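Local coordinates for protein metallocarboxypeptidase (Trypanosoma cruzi, PDB 3DWC) that probably releases C-terminal amino acids other than proline from peptides, as a cobalt-bound metallocarboxypeptidase of the M32 family, at residues L168-L171 with D172-G176; R365-I368 with E369-L372. All coordinates share one frame; numbering follows the deposited sequence.

Interaction 1 of 2, residues L168-L171 with D172-G176; sequences LQRL and DEIFG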
loop_
_atom_site.group_PDB
_atom_site.type_symbol
_atom_site.label_atom_id
_atom_site.label_comp_id
_atom_site.label_asym_id
_atom_site.label_seq_id
_atom_site.Cartn_x
_atom_site.Cartn_y
_atom_site.Cartn_z
ATOM N N LEU B 168 -20.520 -27.218 -19.281
ATOM C CA LEU B 168 -20.158 -28.552 -18.762
ATOM C C LEU B 168 -20.002 -29.620 -19.852
ATOM O O LEU B 168 -19.239 -30.571 -19.704
ATOM C CB LEU B 168 -21.183 -29.063 -17.758
ATOM C CG LEU B 168 -20.730 -29.047 -16.304
ATOM C CD1 LEU B 168 -20.181 -27.672 -15.874
ATOM C CD2 LEU B 168 -21.908 -29.473 -15.426
ATOM N N GLN B 169 -20.756 -29.486 -20.923
ATOM C CA GLN B 169 -20.624 -30.410 -22.031
ATOM C C GLN B 169 -19.213 -30.343 -22.605
ATOM O O GLN B 169 -18.567 -31.391 -22.810
ATOM C CB GLN B 169 -21.633 -30.087 -23.110
ATOM C CG GLN B 169 -21.421 -30.874 -24.398
ATOM C CD GLN B 169 -22.556 -30.656 -25.369
ATOM O OE1 GLN B 169 -23.698 -31.057 -25.112
ATOM N NE2 GLN B 169 -22.252 -29.997 -26.501
ATOM N N ARG B 170 -18.743 -29.118 -22.879
ATOM C CA ARG B 170 -17.399 -28.909 -23.428
ATOM C C ARG B 170 -16.327 -29.300 -22.428
ATOM O O ARG B 170 -15.369 -29.983 -22.790
ATOM C CB ARG B 170 -17.211 -27.463 -23.909
ATOM C CG ARG B 170 -15.932 -27.209 -24.713
ATOM C CD ARG B 170 -15.852 -28.050 -26.000
ATOM N NE ARG B 170 -14.483 -28.043 -26.510
ATOM C CZ ARG B 170 -13.840 -29.080 -27.037
ATOM N NH1 ARG B 170 -12.586 -28.916 -27.426
ATOM N NH2 ARG B 170 -14.411 -30.271 -27.173
ATOM N N LEU B 171 -16.494 -28.902 -21.164
ATOM C CA LEU B 171 -15.561 -29.305 -20.099
ATOM C C LEU B 171 -15.423 -30.836 -19.964
ATOM O O LEU B 171 -14.316 -31.355 -19.831
ATOM C CB LEU B 171 -15.987 -28.746 -18.736
ATOM C CG LEU B 171 -15.349 -27.503 -18.140
ATOM C CD1 LEU B 171 -15.730 -27.382 -16.635
ATOM C CD2 LEU B 171 -13.839 -27.506 -18.337
ATOM N N ASP B 172 -16.539 -31.548 -19.936
ATOM C CA ASP B 172 -16.515 -33.014 -19.945
ATOM C C ASP B 172 -15.824 -33.605 -21.180
ATOM O O ASP B 172 -15.168 -34.636 -21.069
ATOM C CB ASP B 172 -17.940 -33.605 -19.878
ATOM C CG ASP B 172 -18.537 -33.562 -18.471
ATOM O OD1 ASP B 172 -19.751 -33.835 -18.342
ATOM O OD2 ASP B 172 -17.806 -33.239 -17.500
ATOM N N GLU B 173 -16.007 -32.995 -22.349
ATOM C CA GLU B 173 -15.293 -33.432 -23.572
ATOM C C GLU B 173 -13.794 -33.176 -23.491
ATOM O O GLU B 173 -12.995 -33.983 -23.950
ATOM C CB GLU B 173 -15.823 -32.721 -24.799
ATOM C CG GLU B 173 -17.251 -33.113 -25.231
ATOM C CD GLU B 173 -17.877 -32.079 -26.180
ATOM O OE1 GLU B 173 -17.173 -31.098 -26.536
ATOM O OE2 GLU B 173 -19.071 -32.225 -26.544
ATOM N N ILE B 174 -13.411 -32.036 -22.934
ATOM C CA ILE B 174 -11.989 -31.681 -22.810
ATOM C C ILE B 174 -11.284 -32.638 -21.842
ATOM O O ILE B 174 -10.236 -33.174 -22.178
ATOM C CB ILE B 174 -11.778 -30.210 -22.415
ATOM C CG1 ILE B 174 -12.175 -29.288 -23.580
ATOM C CG2 ILE B 174 -10.325 -29.951 -21.987
ATOM C CD1 ILE B 174 -12.277 -27.812 -23.167
ATOM N N PHE B 175 -11.866 -32.878 -20.676
ATOM C CA PHE B 175 -11.236 -33.727 -19.676
ATOM C C PHE B 175 -11.311 -35.212 -20.005
ATOM O O PHE B 175 -10.405 -35.965 -19.692
ATOM C CB PHE B 175 -11.775 -33.412 -18.290
ATOM C CG PHE B 175 -11.156 -32.175 -17.666
ATOM C CD1 PHE B 175 -9.828 -32.171 -17.290
ATOM C CD2 PHE B 175 -11.890 -31.006 -17.518
ATOM C CE1 PHE B 175 -9.232 -30.991 -16.757
ATOM C CE2 PHE B 175 -11.328 -29.855 -16.971
ATOM C CZ PHE B 175 -10.000 -29.852 -16.574
ATOM N N GLY B 176 -12.387 -35.637 -20.643
ATOM C CA GLY B 176 -12.466 -36.987 -21.226
ATOM C C GLY B 176 -11.401 -37.217 -22.274
ATOM O O GLY B 176 -10.843 -38.324 -22.365
#

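Interaction 2 of 2, residues R365-I368 with E369-L372; sequences RYEI and ERDL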
loop_
_atom_site.group_PDB
_atom_site.type_symbol
_atom_site.label_atom_id
_atom_site.label_comp_id
_atom_site.label_asym_id
_atom_site.label_seq_id
_atom_site.Cartn_x
_atom_site.Cartn_y
_atom_site.Cartn_z
ATOM N N ARG B 365 -9.672 -33.281 -9.691
ATOM C CA ARG B 365 -10.466 -32.351 -8.907
ATOM C C ARG B 365 -11.700 -31.968 -9.687
ATOM O O ARG B 365 -12.771 -31.822 -9.109
ATOM C CB ARG B 365 -9.673 -31.143 -8.493
ATOM C CG ARG B 365 -8.547 -31.461 -7.544
ATOM C CD ARG B 365 -7.488 -30.347 -7.542
ATOM N NE ARG B 365 -6.570 -30.444 -6.396
ATOM C CZ ARG B 365 -5.699 -31.438 -6.251
ATOM N NH1 ARG B 365 -4.909 -31.494 -5.198
ATOM N NH2 ARG B 365 -5.640 -32.402 -7.149
ATOM N N TYR B 366 -11.567 -31.836 -11.004
ATOM C CA TYR B 366 -12.717 -31.540 -11.844
ATOM C C TYR B 366 -13.833 -32.611 -11.592
ATOM O O TYR B 366 -14.980 -32.291 -11.243
ATOM C CB TYR B 366 -12.300 -31.438 -13.329
ATOM C CG TYR B 366 -13.486 -31.454 -14.243
ATOM C CD1 TYR B 366 -13.729 -32.521 -15.078
ATOM C CD2 TYR B 366 -14.425 -30.415 -14.210
ATOM C CE1 TYR B 366 -14.859 -32.540 -15.913
ATOM C CE2 TYR B 366 -15.530 -30.423 -15.029
ATOM C CZ TYR B 366 -15.742 -31.487 -15.867
ATOM O OH TYR B 366 -16.849 -31.485 -16.637
ATOM N N GLU B 367 -13.437 -33.872 -11.694
ATOM C CA GLU B 367 -14.350 -34.987 -11.659
ATOM C C GLU B 367 -15.109 -35.081 -10.337
ATOM O O GLU B 367 -16.327 -35.225 -10.318
ATOM C CB GLU B 367 -13.580 -36.276 -11.982
ATOM C CG GLU B 367 -13.165 -36.277 -13.438
ATOM C CD GLU B 367 -12.135 -37.311 -13.832
ATOM O OE1 GLU B 367 -11.752 -37.291 -15.033
ATOM O OE2 GLU B 367 -11.709 -38.131 -12.989
ATOM N N ILE B 368 -14.384 -34.924 -9.246
ATOM C CA ILE B 368 -14.973 -34.896 -7.935
ATOM C C ILE B 368 -15.940 -33.719 -7.759
ATOM O O ILE B 368 -17.089 -33.931 -7.338
ATOM C CB ILE B 368 -13.886 -34.885 -6.860
ATOM C CG1 ILE B 368 -13.129 -36.215 -6.908
ATOM C CG2 ILE B 368 -14.508 -34.655 -5.472
ATOM C CD1 ILE B 368 -11.748 -36.157 -6.361
ATOM N N GLU B 369 -15.507 -32.508 -8.112
ATOM C CA GLU B 369 -16.370 -31.323 -8.038
ATOM C C GLU B 369 -17.671 -31.502 -8.804
ATOM O O GLU B 369 -18.767 -31.245 -8.295
ATOM C CB GLU B 369 -15.626 -30.083 -8.567
ATOM C CG GLU B 369 -14.608 -29.535 -7.597
ATOM C CD GLU B 369 -14.132 -28.155 -7.959
ATOM O OE1 GLU B 369 -14.462 -27.654 -9.067
ATOM O OE2 GLU B 369 -13.395 -27.579 -7.137
ATOM N N ARG B 370 -17.527 -31.934 -10.045
ATOM C CA ARG B 370 -18.659 -32.267 -10.904
ATOM C C ARG B 370 -19.593 -33.312 -10.263
ATOM O O ARG B 370 -20.826 -33.153 -10.271
ATOM C CB ARG B 370 -18.140 -32.753 -12.267
ATOM C CG ARG B 370 -19.219 -33.025 -13.316
ATOM C CD ARG B 370 -18.674 -33.924 -14.423
ATOM N NE ARG B 370 -18.120 -35.189 -13.913
ATOM C CZ ARG B 370 -17.366 -36.045 -14.614
ATOM N NH1 ARG B 370 -17.052 -35.808 -15.887
ATOM N NH2 ARG B 370 -16.925 -37.158 -14.041
ATOM N N ASP B 371 -18.997 -34.364 -9.714
ATOM C CA ASP B 371 -19.756 -35.482 -9.150
ATOM C C ASP B 371 -20.480 -35.110 -7.855
ATOM O O ASP B 371 -21.554 -35.651 -7.575
ATOM C CB ASP B 371 -18.849 -36.689 -8.893
ATOM C CG ASP B 371 -18.527 -37.485 -10.168
ATOM O OD1 ASP B 371 -19.120 -37.198 -11.241
ATOM O OD2 ASP B 371 -17.693 -38.428 -10.074
ATOM N N LEU B 372 -19.897 -34.221 -7.061
ATOM C CA LEU B 372 -20.538 -33.766 -5.812
ATOM C C LEU B 372 -21.763 -32.895 -6.140
ATOM O O LEU B 372 -22.848 -33.098 -5.631
ATOM C CB LEU B 372 -19.544 -32.993 -4.926
ATOM C CG LEU B 372 -18.460 -33.788 -4.193
ATOM C CD1 LEU B 372 -17.336 -32.868 -3.784
ATOM C CD2 LEU B 372 -19.026 -34.544 -2.931
#

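Interaction 1 of 2, residues L168-L171 with D172-G176
R170 and E173, three residues apart on helix 168-196, are joined by a salt bridge in which NH2 of R170 gives a nearly straight hydrogen bond to OE1 of E173 (3.0 Å, 166° at the hydrogen). The oxygen lies in the guanidinium plane and is met on its anti side, while the two flat groups are turned 61° against each other. The arginine chain leaves with CG anti to the backbone N and then bends at chi2 (60°), which lays the guanidinium along the following turn. There CG1 of I174 sits over the centre of one guanidinium face, 3.8 Å from CZ of R170. The guanidinium has a second partner: its NH1 bonds the carbonyl oxygen of L487. The backbone bonds run from i+4 to i, among them I174 N to R170 O at 2.8 Å. On the buried side, L171 and F175 lie alongside each other, CD2 of L171 being 3.7 Å from CE2 of F175; helices 358-374 and 421-441 pack against the phenyl ring. The whole is the first turns of an amphipathic alpha-helix, with an i to i+3 ion pair on one flank and an i to i+4 apolar pair facing the helical core.

Interaction 2 of 2, residues R365-I368 with E369-L372
R370 reaches back along helix 358-374 between Y366 and E367, and its conformation sets both contacts. Its chain runs extended, with CG anti to the backbone N (chi1 -175°), as far as CD, which lies 3.8 Å from OH of Y366. A bend at chi3 (56°) then turns the guanidinium toward the preceding turn, placing NH1 3.9 Å from CE1 of Y366 and one guanidinium face over CA of E367; the ring and guanidinium planes are 64° apart. E367 runs alongside with its carboxylate almost parallel to the guanidinium, yet the two charges do not pair: E367 OE1 and R370 NH2 are 5.3 Å apart, and the carboxylate is instead held by R179, K389 and Y393. NE of R370 also makes a weak 3.5 Å hydrogen bond, part of a salt bridge, to OD1 of D371. I368 and L372 lie side by side on another flank, where CG2 of I368 touches CD1 of L372 at 3.7 Å. Chemically, the guanidinium of R370 rests against the aliphatic stem of E367 and not its carboxylate, and the salt bridges of E367 (R179, K389) and of R370 NH1 (D172 of helix 168-196) link this largely buried stretch to neighbouring helices.

Interactions 1 and 2 lie on two helices, 168-196 and 358-374, that pack directly against each other; the centres of the two interactions are about 12 Å apart. D172, from the first, forms a salt bridge with R370, from the second, its OD2 standing 3.1 Å from NH1. Beside this ionic link the Y366 ring stacks with F175, CD1 of Y366 coming within 3.4 Å of CD2 of F175, and CE2 of Y366 packs on CD1 of L171, also at 3.4 Å. Y366 and R370 thus join both contacts into one interface, polar at one end and apolar at the other. Both contacts lie away from the cobalt site of H267, H271 and E298 and from the glycine pocket.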